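Long-range contacts in inositol polyphosphate multikinase alpha (Arabidopsis thaliana, PDB 4FRF), which phosphorylates inositol phosphates with broad specificity, using ATP to convert inositol 1,4,5-trisphosphate into inositol 1,3,4,5,6-pentakisphosphate: residues T189-L194 and S257-I262; E193-F198 and N250-L255; L203-S208 and V246-F251. One frame throughout, in Å; residues are numbered along the deposited sequence.

In the fold
All three contacts are buried in the kinase fold. Contacts 1 and 2 hold the same two elements, helices 187-200 and 249-265, at neighbouring levels, their centres about 8 Å apart. Contact 1 is purely aliphatic and phenylalanine packing; contact 2 adds a stacked phenylalanine pair. Contact 3 lies farther from the centre of the chain, about 14 Å between centres, where helix 249-265 begins and strand 204-205 passes it. Its chemistry is polar, with an aspartate and a histidine bonding to backbone. Phe251 belongs to both contact 2 and contact 3, and Phe198 touches Phe206 and Asp248. Each contact reaches the second subunit.

Contact 1. Residues T189-L194 and S257-I262; sequences TQLLEL and SFINFI
Two antiparallel helices, 187-200 and 249-265, pack side by side here; the axes of the two segments approach to 10.4 Å, with their directions at 159°. Gln190 fixes the flank of the first helix turned to the sheet: OE1 accepts from Val232 N of strand 231-235, and NE2 bonds to Pro230 O and His185 O. Leu191 then carries the middle of the interface. Its CG stands anti to the carbonyl carbon, and from it CD1 reaches the edge of the Phe258 ring, near its plane, with CD2 of that ring 3.5 Å from Leu191 CD1. The same methyl meets Ile262 CD1 at 3.7 Å, the two side chains crossing at about a right angle. Nearer the backbone, Leu191 CB rests 3.8 Å from Ile259 CD1. Ile259 enters knobs-into-holes fashion, touching Leu188, Leu191, Leu192 and Lys195, the i, i+3, i+4, i+7 set that makes a hole for this knob. An alanine here would remove CG1, CG2 and CD1 and would probably lose the packing against Leu191 and Leu192, loosening the helix pair. Leu192 closes the row from the partly exposed side: its CD2 lies 3.5 Å from Ile259 CD1 and 4.0 Å from Ile259 CG2.

Contact 2. Residues E193-F198 and N250-L255; sequences ELKTWF and NFLGGL
Leu194 O is gripped by a single hydrogen bond, from Phe198 N at 2.8 Å, and it also lies at the edge of the Phe198 ring, in its plane. The facing helix has a matching internal bond, Leu255 N to Phe251 O, so these carbonyls are bonded within their own helices, and what passes between the helices is apolar packing. This is antiparallel helix-helix packing between 187-200 and 249-265; the axes of the two segments approach to 9.9 Å, with their directions at 150°. Strand 231-235 covers Leu194 and Phe251 through Leu234.

An offset stack of Phe198 on Phe251 dominates. The ring centroids are 4.3 Å apart and the planes 18° from parallel, and Phe251 CD2 lies over one face of Phe198, displaced toward its rim. Phe251 reaches this place with CG anti to its backbone N, chi1 -160°.

Leu252 and Leu255 also hold CG anti to the backbone N. From Leu252, CD1 fits into the corner between Phe198 CB, 3.9 Å away, and Lys195 CG, 4.0 Å away. Of the lysine's side chain, CB and CG take part, alongside its backbone. The chain bends at the outer torsions and leads NZ away to a salt bridge with Glu199 of the second subunit, so the apolar stem packs between the helices while the charged end joins the two chains. Cys256 of the second subunit packs on Leu252 as well.

Further along helix 249-265, the CD2 methyl of Leu255 lies against the backbone of Lys195; Leu255 CD2 is also 3.8 Å from Lys195 CB and 4.1 Å from Leu194 CB.

Contact 3. Residues L203-S208 and V246-F251; sequences LYHFNS and VIDHNF
Asp248 leaves its backbone with CG anti to N and beside the carbonyl carbon, and one carboxylate oxygen reaches toward Phe206. At the base, CB touches the histidine ring, with His205 CD2 4.1 Å from Asp248 CB. At one tip, OD2 accepts from Phe206 N at 2.5 Å (N-H...O angle 152°), the donor lying above the carboxylate plane. The same oxygen stands at the edge of the Phe206 ring, which is nearly coplanar with the carboxylate. The other tip, OD1, accepts from Phe251 N at 3.2 Å, again from above the plane and nearly straight (167°). This makes Asp248 the N-cap of helix 249-265: one carboxylate closes the helix start and at the same time holds the backbone at Phe206, next to His205 of strand 204-205, which pairs with strand 241-242 through His205 and Leu241. Two backbone N-H groups and the helix N-terminus would probably favour the ionised carboxylate. Phe206 and Asp248 are each the centre of an inverse gamma turn. Phe206 CB also packs 4.2 Å from Phe251 CD1, while its ring touches Trp197 of helix 187-200. Val246 and Ile247, just before the cap, receive the His205 ring: its edge meets Val246 O, to which NE2 donates at 2.5 Å (145°) from above that carbonyl plane, and NE2 makes a weak second bond to Ile247 O at 3.2 Å.

Contact 1. Residues T189-L194 and S257-I262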
# COMPACT_ATOMS: atom_id res chain seq x y z
N THR A 189 -1.65 14.42 -11.15
CA THR A 189 -1.53 15.37 -10.06
C THR A 189 -2.58 15.09 -9.00
O THR A 189 -2.29 15.06 -7.82
CB THR A 189 -1.73 16.79 -10.56
OG1 THR A 189 -0.76 17.08 -11.58
CG2 THR A 189 -1.57 17.79 -9.41
N GLN A 190 -3.82 14.91 -9.44
CA GLN A 190 -4.92 14.67 -8.52
C GLN A 190 -4.69 13.37 -7.74
O GLN A 190 -4.74 13.37 -6.51
CB GLN A 190 -6.28 14.67 -9.26
CG GLN A 190 -6.67 16.04 -9.79
CD GLN A 190 -7.94 16.03 -10.66
OE1 GLN A 190 -8.93 15.36 -10.36
NE2 GLN A 190 -7.92 16.84 -11.72
N LEU A 191 -4.38 12.29 -8.45
CA LEU A 191 -4.15 11.01 -7.77
C LEU A 191 -3.01 11.13 -6.75
O LEU A 191 -3.07 10.54 -5.65
CB LEU A 191 -3.84 9.92 -8.78
CG LEU A 191 -5.05 9.36 -9.54
CD1 LEU A 191 -4.62 8.19 -10.43
CD2 LEU A 191 -6.11 8.92 -8.56
N LEU A 192 -2.00 11.92 -7.10
CA LEU A 192 -0.87 12.16 -6.22
C LEU A 192 -1.25 12.86 -4.93
O LEU A 192 -0.86 12.42 -3.83
CB LEU A 192 0.20 12.94 -6.95
CG LEU A 192 1.02 12.06 -7.91
CD1 LEU A 192 1.98 12.90 -8.70
CD2 LEU A 192 1.74 10.88 -7.20
N GLU A 193 -2.03 13.93 -5.04
CA GLU A 193 -2.54 14.62 -3.86
C GLU A 193 -3.23 13.67 -2.89
O GLU A 193 -3.02 13.74 -1.68
CB GLU A 193 -3.49 15.73 -4.25
CG GLU A 193 -2.79 17.02 -4.60
CD GLU A 193 -3.75 18.14 -4.75
OE1 GLU A 193 -4.98 17.88 -4.85
OE2 GLU A 193 -3.29 19.29 -4.80
N LEU A 194 -4.07 12.79 -3.43
CA LEU A 194 -4.76 11.79 -2.63
C LEU A 194 -3.76 10.83 -1.97
O LEU A 194 -3.96 10.40 -0.82
CB LEU A 194 -5.72 10.99 -3.49
CG LEU A 194 -7.12 11.54 -3.72
CD1 LEU A 194 -7.63 11.06 -5.04
CD2 LEU A 194 -8.04 11.10 -2.60
N SER A 257 -0.16 1.43 -6.92
CA SER A 257 -0.13 0.65 -8.14
C SER A 257 -0.87 1.43 -9.25
O SER A 257 -0.31 1.75 -10.31
CB SER A 257 -0.81 -0.69 -7.89
OG SER A 257 -0.66 -1.57 -8.98
N PHE A 258 -2.11 1.81 -8.98
CA PHE A 258 -2.82 2.58 -9.94
C PHE A 258 -1.97 3.75 -10.42
O PHE A 258 -1.82 3.94 -11.62
CB PHE A 258 -4.17 3.06 -9.40
CG PHE A 258 -5.14 3.46 -10.48
CD1 PHE A 258 -5.96 2.50 -11.08
CD2 PHE A 258 -5.24 4.78 -10.90
CE1 PHE A 258 -6.87 2.87 -12.07
CE2 PHE A 258 -6.13 5.15 -11.89
CZ PHE A 258 -6.94 4.19 -12.49
N ILE A 259 -1.38 4.52 -9.51
CA ILE A 259 -0.63 5.71 -9.93
C ILE A 259 0.49 5.33 -10.89
O ILE A 259 0.83 6.09 -11.80
CB ILE A 259 -0.05 6.51 -8.74
CG1 ILE A 259 -1.17 7.24 -8.01
CG2 ILE A 259 0.97 7.55 -9.23
CD1 ILE A 259 -0.68 8.42 -7.18
N ASN A 260 1.02 4.12 -10.72
CA ASN A 260 2.15 3.70 -11.53
C ASN A 260 1.75 3.35 -12.96
O ASN A 260 2.47 3.70 -13.90
CB ASN A 260 2.90 2.53 -10.89
CG ASN A 260 4.18 2.20 -11.61
OD1 ASN A 260 4.26 1.21 -12.34
ND2 ASN A 260 5.18 3.08 -11.47
N PHE A 261 0.60 2.66 -13.10
CA PHE A 261 0.07 2.31 -14.43
C PHE A 261 -0.11 3.55 -15.28
O PHE A 261 0.29 3.61 -16.44
CB PHE A 261 -1.27 1.64 -14.29
CG PHE A 261 -1.20 0.17 -14.11
CD1 PHE A 261 -1.68 -0.67 -15.09
CD2 PHE A 261 -0.81 -0.37 -12.90
CE1 PHE A 261 -1.72 -2.05 -14.89
CE2 PHE A 261 -0.82 -1.75 -12.69
CZ PHE A 261 -1.28 -2.59 -13.68
N ILE A 262 -0.70 4.57 -14.67
CA ILE A 262 -0.96 5.81 -15.33
C ILE A 262 0.33 6.56 -15.62
O ILE A 262 0.43 7.28 -16.59
CB ILE A 262 -1.95 6.65 -14.53
CG1 ILE A 262 -3.33 6.05 -14.66
CG2 ILE A 262 -1.94 8.10 -14.99
CD1 ILE A 262 -4.32 6.57 -13.71

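Contact 2. Residues E193-F198 and N250-L255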
# COMPACT_ATOMS: atom_id res chain seq x y z
N GLU A 193 -2.03 13.93 -5.04
CA GLU A 193 -2.54 14.62 -3.86
C GLU A 193 -3.23 13.67 -2.89
O GLU A 193 -3.02 13.74 -1.68
CB GLU A 193 -3.49 15.73 -4.25
CG GLU A 193 -2.79 17.02 -4.60
CD GLU A 193 -3.75 18.14 -4.75
OE1 GLU A 193 -4.98 17.88 -4.85
OE2 GLU A 193 -3.29 19.29 -4.80
N LEU A 194 -4.07 12.79 -3.43
CA LEU A 194 -4.76 11.79 -2.63
C LEU A 194 -3.76 10.83 -1.97
O LEU A 194 -3.96 10.40 -0.82
CB LEU A 194 -5.72 10.99 -3.49
CG LEU A 194 -7.12 11.54 -3.72
CD1 LEU A 194 -7.63 11.06 -5.04
CD2 LEU A 194 -8.04 11.10 -2.60
N LYS A 195 -2.72 10.45 -2.71
CA LYS A 195 -1.73 9.54 -2.17
C LYS A 195 -1.09 10.15 -0.93
O LYS A 195 -1.14 9.56 0.15
CB LYS A 195 -0.65 9.22 -3.19
CG LYS A 195 0.53 8.44 -2.61
CD LYS A 195 1.64 8.32 -3.61
CE LYS A 195 2.97 8.28 -2.93
NZ LYS A 195 4.02 9.01 -3.73
N THR A 196 -0.51 11.34 -1.09
CA THR A 196 0.04 12.04 0.04
C THR A 196 -0.92 11.90 1.19
O THR A 196 -0.58 11.34 2.21
CB THR A 196 0.21 13.51 -0.22
OG1 THR A 196 1.23 13.72 -1.20
CG2 THR A 196 0.58 14.23 1.06
N TRP A 197 -2.15 12.37 1.00
CA TRP A 197 -3.11 12.33 2.08
C TRP A 197 -3.19 10.94 2.71
O TRP A 197 -3.14 10.80 3.93
CB TRP A 197 -4.49 12.82 1.62
CG TRP A 197 -5.50 12.93 2.75
CD1 TRP A 197 -5.39 13.70 3.86
CD2 TRP A 197 -6.77 12.27 2.84
NE1 TRP A 197 -6.49 13.54 4.66
CE2 TRP A 197 -7.36 12.67 4.06
CE3 TRP A 197 -7.46 11.37 2.02
CZ2 TRP A 197 -8.61 12.20 4.48
CZ3 TRP A 197 -8.71 10.89 2.46
CH2 TRP A 197 -9.26 11.31 3.67
N PHE A 198 -3.28 9.92 1.87
CA PHE A 198 -3.50 8.56 2.37
C PHE A 198 -2.29 8.01 3.12
O PHE A 198 -2.39 7.04 3.88
CB PHE A 198 -3.89 7.62 1.25
CG PHE A 198 -5.35 7.52 1.05
CD1 PHE A 198 -6.07 6.50 1.64
CD2 PHE A 198 -6.02 8.44 0.26
CE1 PHE A 198 -7.45 6.40 1.46
CE2 PHE A 198 -7.38 8.34 0.07
CZ PHE A 198 -8.10 7.33 0.68
N ASN A 250 -4.40 -0.68 2.83
CA ASN A 250 -5.04 -1.38 1.74
C ASN A 250 -5.37 -0.47 0.55
O ASN A 250 -4.94 -0.73 -0.58
CB ASN A 250 -6.28 -2.06 2.24
CG ASN A 250 -7.19 -2.45 1.13
OD1 ASN A 250 -6.91 -3.38 0.39
ND2 ASN A 250 -8.30 -1.75 1.01
N PHE A 251 -6.08 0.62 0.81
CA PHE A 251 -6.30 1.63 -0.21
C PHE A 251 -4.98 2.20 -0.74
O PHE A 251 -4.81 2.34 -1.95
CB PHE A 251 -7.16 2.76 0.34
CG PHE A 251 -7.83 3.59 -0.71
CD1 PHE A 251 -9.09 3.24 -1.20
CD2 PHE A 251 -7.24 4.75 -1.18
CE1 PHE A 251 -9.71 4.01 -2.14
CE2 PHE A 251 -7.87 5.54 -2.12
CZ PHE A 251 -9.10 5.16 -2.60
N LEU A 252 -4.06 2.55 0.15
CA LEU A 252 -2.85 3.28 -0.26
C LEU A 252 -2.04 2.44 -1.22
O LEU A 252 -1.44 2.96 -2.18
CB LEU A 252 -2.00 3.66 0.96
CG LEU A 252 -0.68 4.37 0.62
CD1 LEU A 252 -0.94 5.61 -0.21
CD2 LEU A 252 0.12 4.71 1.89
N GLY A 253 -2.02 1.13 -0.96
CA GLY A 253 -1.34 0.19 -1.82
C GLY A 253 -1.92 0.25 -3.21
O GLY A 253 -1.24 0.62 -4.18
N GLY A 254 -3.22 -0.03 -3.30
CA GLY A 254 -3.96 0.08 -4.55
C GLY A 254 -3.68 1.37 -5.29
O GLY A 254 -3.27 1.35 -6.45
N LEU A 255 -3.83 2.49 -4.60
CA LEU A 255 -3.68 3.78 -5.22
C LEU A 255 -2.30 3.90 -5.83
O LEU A 255 -2.12 4.45 -6.91
CB LEU A 255 -3.92 4.89 -4.20
CG LEU A 255 -3.85 6.31 -4.74
CD1 LEU A 255 -4.97 6.55 -5.74
CD2 LEU A 255 -3.89 7.36 -3.61

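Contact 3. Residues L203-S208 and V246-F251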
# COMPACT_ATOMS: atom_id res chain seq x y z
N LEU A 203 -8.16 8.77 9.80
CA LEU A 203 -9.53 9.04 10.22
C LEU A 203 -10.49 7.98 9.72
O LEU A 203 -11.33 7.46 10.48
CB LEU A 203 -9.96 10.42 9.74
CG LEU A 203 -9.02 11.57 10.12
CD1 LEU A 203 -9.22 12.80 9.21
CD2 LEU A 203 -9.20 11.95 11.58
N TYR A 204 -10.40 7.66 8.44
CA TYR A 204 -11.33 6.70 7.85
C TYR A 204 -10.57 5.57 7.15
O TYR A 204 -9.45 5.78 6.65
CB TYR A 204 -12.28 7.39 6.87
CG TYR A 204 -13.00 8.58 7.46
CD1 TYR A 204 -14.20 8.42 8.15
CD2 TYR A 204 -12.49 9.87 7.34
CE1 TYR A 204 -14.86 9.50 8.71
CE2 TYR A 204 -13.14 10.96 7.89
CZ TYR A 204 -14.32 10.77 8.57
OH TYR A 204 -14.98 11.85 9.13
N HIS A 205 -11.16 4.37 7.21
CA HIS A 205 -10.76 3.27 6.35
C HIS A 205 -11.82 3.08 5.27
O HIS A 205 -12.98 2.73 5.57
CB HIS A 205 -10.63 1.98 7.14
CG HIS A 205 -9.40 1.91 7.98
ND1 HIS A 205 -9.26 1.02 9.02
CD2 HIS A 205 -8.25 2.62 7.93
CE1 HIS A 205 -8.07 1.19 9.58
NE2 HIS A 205 -7.44 2.15 8.94
N PHE A 206 -11.42 3.30 4.03
CA PHE A 206 -12.36 3.29 2.92
C PHE A 206 -12.62 1.88 2.37
O PHE A 206 -12.34 1.61 1.22
CB PHE A 206 -11.88 4.24 1.83
CG PHE A 206 -12.00 5.69 2.21
CD1 PHE A 206 -13.23 6.35 2.12
CD2 PHE A 206 -10.91 6.37 2.73
CE1 PHE A 206 -13.35 7.69 2.47
CE2 PHE A 206 -11.02 7.71 3.10
CZ PHE A 206 -12.24 8.38 2.96
N ASN A 207 -13.22 1.02 3.19
CA ASN A 207 -13.47 -0.36 2.79
C ASN A 207 -14.30 -0.46 1.54
O ASN A 207 -15.42 0.01 1.50
CB ASN A 207 -14.24 -1.09 3.87
CG ASN A 207 -13.47 -1.24 5.15
OD1 ASN A 207 -14.06 -1.50 6.19
ND2 ASN A 207 -12.13 -1.13 5.07
N SER A 208 -13.79 -1.20 0.56
CA SER A 208 -14.64 -1.68 -0.56
C SER A 208 -15.26 -0.53 -1.34
O SER A 208 -16.47 -0.39 -1.39
CB SER A 208 -15.72 -2.62 -0.02
OG SER A 208 -16.27 -3.37 -1.08
N VAL A 246 -4.92 4.05 12.32
CA VAL A 246 -4.17 3.20 11.40
C VAL A 246 -4.48 3.67 9.99
O VAL A 246 -5.64 3.73 9.60
CB VAL A 246 -4.60 1.73 11.55
CG1 VAL A 246 -3.83 0.84 10.60
CG2 VAL A 246 -4.43 1.26 12.97
N ILE A 247 -3.46 4.01 9.21
CA ILE A 247 -3.70 4.49 7.85
C ILE A 247 -4.51 3.47 7.05
O ILE A 247 -4.65 2.32 7.46
CB ILE A 247 -2.39 4.81 7.08
CG1 ILE A 247 -1.62 3.54 6.74
CG2 ILE A 247 -1.54 5.88 7.81
CD1 ILE A 247 -0.51 3.79 5.71
N ASP A 248 -5.08 3.91 5.92
CA ASP A 248 -5.78 2.97 5.02
C ASP A 248 -4.79 2.34 4.06
O ASP A 248 -4.75 2.68 2.87
CB ASP A 248 -6.90 3.67 4.25
CG ASP A 248 -7.87 2.68 3.65
OD1 ASP A 248 -7.51 1.48 3.59
OD2 ASP A 248 -9.00 3.07 3.28
N HIS A 249 -3.95 1.44 4.59
CA HIS A 249 -2.82 0.86 3.83
C HIS A 249 -3.32 0.07 2.62
O HIS A 249 -2.83 0.24 1.49
CB HIS A 249 -1.92 0.01 4.74
CG HIS A 249 -2.66 -1.03 5.53
ND1 HIS A 249 -2.99 -2.26 5.01
CD2 HIS A 249 -3.04 -1.06 6.83
CE1 HIS A 249 -3.59 -2.99 5.94
NE2 HIS A 249 -3.63 -2.28 7.06
N ASN A 250 -4.40 -0.68 2.83
CA ASN A 250 -5.04 -1.38 1.74
C ASN A 250 -5.37 -0.47 0.55
O ASN A 250 -4.94 -0.73 -0.58
CB ASN A 250 -6.28 -2.06 2.24
CG ASN A 250 -7.19 -2.45 1.13
OD1 ASN A 250 -6.91 -3.38 0.39
ND2 ASN A 250 -8.30 -1.75 1.01
N PHE A 251 -6.08 0.62 0.81
CA PHE A 251 -6.30 1.63 -0.21
C PHE A 251 -4.98 2.20 -0.74
O PHE A 251 -4.81 2.34 -1.95
CB PHE A 251 -7.16 2.76 0.34
CG PHE A 251 -7.83 3.59 -0.71
CD1 PHE A 251 -9.09 3.24 -1.20
CD2 PHE A 251 -7.24 4.75 -1.18
CE1 PHE A 251 -9.71 4.01 -2.14
CE2 PHE A 251 -7.87 5.54 -2.12
CZ PHE A 251 -9.10 5.16 -2.60